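Local coordinates for xylose isomerase-like TIM barrel (PDB 2QW5) that probably acts as a zinc-dependent sugar (or sugar phosphate) isomerase or epimerase, binding d-xylose and a zinc ion in its TIM-barrel active site, at the interface of chains A and B. Coordinates in Å, arbitrary orientation; residue numbers count along the deposited sequence, not the author numbering. Chains: chain A/B, Xylose isomerase-like TIM barrel.

The interface of chains A and B. Residues chain A 188-189, 292-294; chain B 187-188, 294.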
loop_
_atom_site.group_PDB
_atom_site.type_symbol
_atom_site.label_atom_id
_atom_site.label_comp_id
_atom_site.label_asym_id
_atom_site.label_seq_id
_atom_site.Cartn_x
_atom_site.Cartn_y
_atom_site.Cartn_z
ATOM N N TRP A 188 -15.603 0.990 -8.415
ATOM C CA TRP A 188 -14.553 0.011 -8.173
ATOM C C TRP A 188 -13.241 0.348 -8.850
ATOM O O TRP A 188 -12.190 -0.028 -8.320
ATOM C CB TRP A 188 -14.987 -1.400 -8.559
ATOM C CG TRP A 188 -15.860 -2.072 -7.553
ATOM C CD1 TRP A 188 -17.148 -2.407 -7.711
ATOM C CD2 TRP A 188 -15.498 -2.488 -6.221
ATOM N NE1 TRP A 188 -17.624 -3.016 -6.585
ATOM C CE2 TRP A 188 -16.624 -3.105 -5.660
ATOM C CE3 TRP A 188 -14.324 -2.428 -5.465
ATOM C CZ2 TRP A 188 -16.628 -3.629 -4.352
ATOM C CZ3 TRP A 188 -14.319 -2.991 -4.173
ATOM C CH2 TRP A 188 -15.475 -3.563 -3.637
ATOM N N GLU A 189 -13.299 1.010 -10.015
ATOM C CA GLU A 189 -12.115 1.362 -10.793
ATOM C C GLU A 189 -11.645 2.802 -10.748
ATOM O O GLU A 189 -10.486 3.011 -10.989
ATOM C CB GLU A 189 -12.327 1.030 -12.266
ATOM C CG GLU A 189 -12.606 -0.416 -12.578
ATOM C CD GLU A 189 -12.830 -0.641 -14.054
ATOM O OE1 GLU A 189 -12.089 -0.087 -14.879
ATOM O OE2 GLU A 189 -13.716 -1.426 -14.380
ATOM N N SER A 292 -5.464 -4.583 -11.055
ATOM C CA SER A 292 -6.376 -3.414 -11.103
ATOM C C SER A 292 -7.847 -3.790 -11.148
ATOM O O SER A 292 -8.673 -3.074 -10.573
ATOM C CB SER A 292 -6.024 -2.467 -12.255
ATOM O OG SER A 292 -6.208 -3.104 -13.482
ATOM N N LEU A 293 -8.168 -4.904 -11.820
ATOM C CA LEU A 293 -9.538 -5.461 -11.873
ATOM C C LEU A 293 -9.782 -6.643 -10.915
ATOM O O LEU A 293 -10.886 -7.208 -10.910
ATOM C CB LEU A 293 -9.925 -5.813 -13.303
ATOM C CG LEU A 293 -9.874 -4.675 -14.350
ATOM C CD1 LEU A 293 -10.516 -5.130 -15.609
ATOM C CD2 LEU A 293 -10.564 -3.413 -13.866
ATOM N N ARG A 294 -8.770 -7.029 -10.127
ATOM C CA ARG A 294 -8.879 -8.109 -9.111
ATOM C C ARG A 294 -9.420 -9.365 -9.747
ATOM O O ARG A 294 -10.449 -9.897 -9.361
ATOM C CB ARG A 294 -9.710 -7.626 -7.901
ATOM C CG ARG A 294 -8.988 -6.472 -7.202
ATOM C CD ARG A 294 -9.763 -6.000 -6.003
ATOM N NE ARG A 294 -8.939 -5.123 -5.194
ATOM C CZ ARG A 294 -9.323 -4.472 -4.098
ATOM N NH1 ARG A 294 -10.571 -4.492 -3.662
ATOM N NH2 ARG A 294 -8.426 -3.749 -3.443
ATOM N N HIS B 187 -15.256 -11.117 -6.671
ATOM C CA HIS B 187 -13.793 -10.973 -6.803
ATOM C C HIS B 187 -13.290 -9.575 -6.381
ATOM O O HIS B 187 -12.153 -9.438 -5.966
ATOM C CB HIS B 187 -13.365 -11.195 -8.256
ATOM C CG HIS B 187 -13.843 -10.122 -9.200
ATOM N ND1 HIS B 187 -13.050 -9.062 -9.584
ATOM C CD2 HIS B 187 -15.054 -9.906 -9.764
ATOM C CE1 HIS B 187 -13.744 -8.269 -10.375
ATOM N NE2 HIS B 187 -14.962 -8.756 -10.499
ATOM N N TRP B 188 -14.127 -8.542 -6.533
ATOM C CA TRP B 188 -13.776 -7.208 -6.071
ATOM C C TRP B 188 -13.483 -7.137 -4.587
ATOM O O TRP B 188 -12.679 -6.289 -4.184
ATOM C CB TRP B 188 -14.840 -6.177 -6.438
ATOM C CG TRP B 188 -14.783 -5.712 -7.855
ATOM C CD1 TRP B 188 -15.701 -5.937 -8.805
ATOM C CD2 TRP B 188 -13.740 -4.939 -8.480
ATOM N NE1 TRP B 188 -15.323 -5.353 -9.981
ATOM C CE2 TRP B 188 -14.133 -4.708 -9.804
ATOM C CE3 TRP B 188 -12.531 -4.394 -8.038
ATOM C CZ2 TRP B 188 -13.339 -3.984 -10.715
ATOM C CZ3 TRP B 188 -11.759 -3.634 -8.939
ATOM C CH2 TRP B 188 -12.170 -3.460 -10.263
ATOM N N ARG B 294 -14.986 0.994 -1.818
ATOM C CA ARG B 294 -14.684 2.124 -2.737
ATOM C C ARG B 294 -15.933 2.924 -3.001
ATOM O O ARG B 294 -16.377 3.082 -4.127
ATOM C CB ARG B 294 -14.005 1.602 -4.022
ATOM C CG ARG B 294 -12.651 0.975 -3.678
ATOM C CD ARG B 294 -11.956 0.483 -4.917
ATOM N NE ARG B 294 -10.573 0.167 -4.617
ATOM C CZ ARG B 294 -9.684 -0.356 -5.459
ATOM N NH1 ARG B 294 -10.006 -0.735 -6.685
ATOM N NH2 ARG B 294 -8.441 -0.536 -5.037
HETATM O O HOH W 1 -8.128 -1.057 -9.308
#
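A:Trp188 and B:Trp188 stack at the centre of this two-fold symmetric interface. Their five-membered rings lie 4.0 Å apart between centroids with planes only 13° apart, and the two indoles run antiparallel and displaced along one another. The displacement brings CB of each tryptophan over the six-membered ring of the other, 3.5 Å from its centroid, a reciprocal pair of CH-pi contacts.

Apolar packing extends the stack on the chain A side: the outer CH2 of B:Trp188 lies 3.7 Å from CA of A:Leu293, and the leucine CD2 and the CG of A:Glu189 approach the same atom. The face of this indole turned away from A:Trp188 carries CE1 of B:His187, from its own chain, near the ring's margin, with A:Leu293 O over the same side. An alanine in place of B:Trp188 would probably leave the A:Trp188 ring without its stacking mate and open a gap beside A:Leu293 and A:Glu189.

Hydrogen bonds flank the rings. NH1 of B:Arg294 donates to the backbone O of A:Trp188 at 2.8 Å, nearly along the C=O axis (170°) and in the guanidinium plane; A:Arg294 and B:Trp188 O make the twin bond. Both arginine chains run extended from CG to NE, crossing the tryptophans at about a right angle. Their guanidiniums meet tip to tip with partly overlapping faces, NH2 of A:Arg294 standing 3.6 Å from NH2 of B:Arg294, a proximity of like charges that the two carbonyls may help offset. B:His187 gives ND1 to the backbone O of A:Arg294 at 2.7 Å, from above the carbonyl plane (46° out of it).

All the residues belong to loops on the active-site side of the TIM barrel: 187-189 follows strand 179-182, which leads to the zinc ligand A:Glu183, and 292-294 follows helix 287-290. A:Glu189 also lines the d-xylose pocket, so the pairing of subunits, if biological, may help to order the active-site rim.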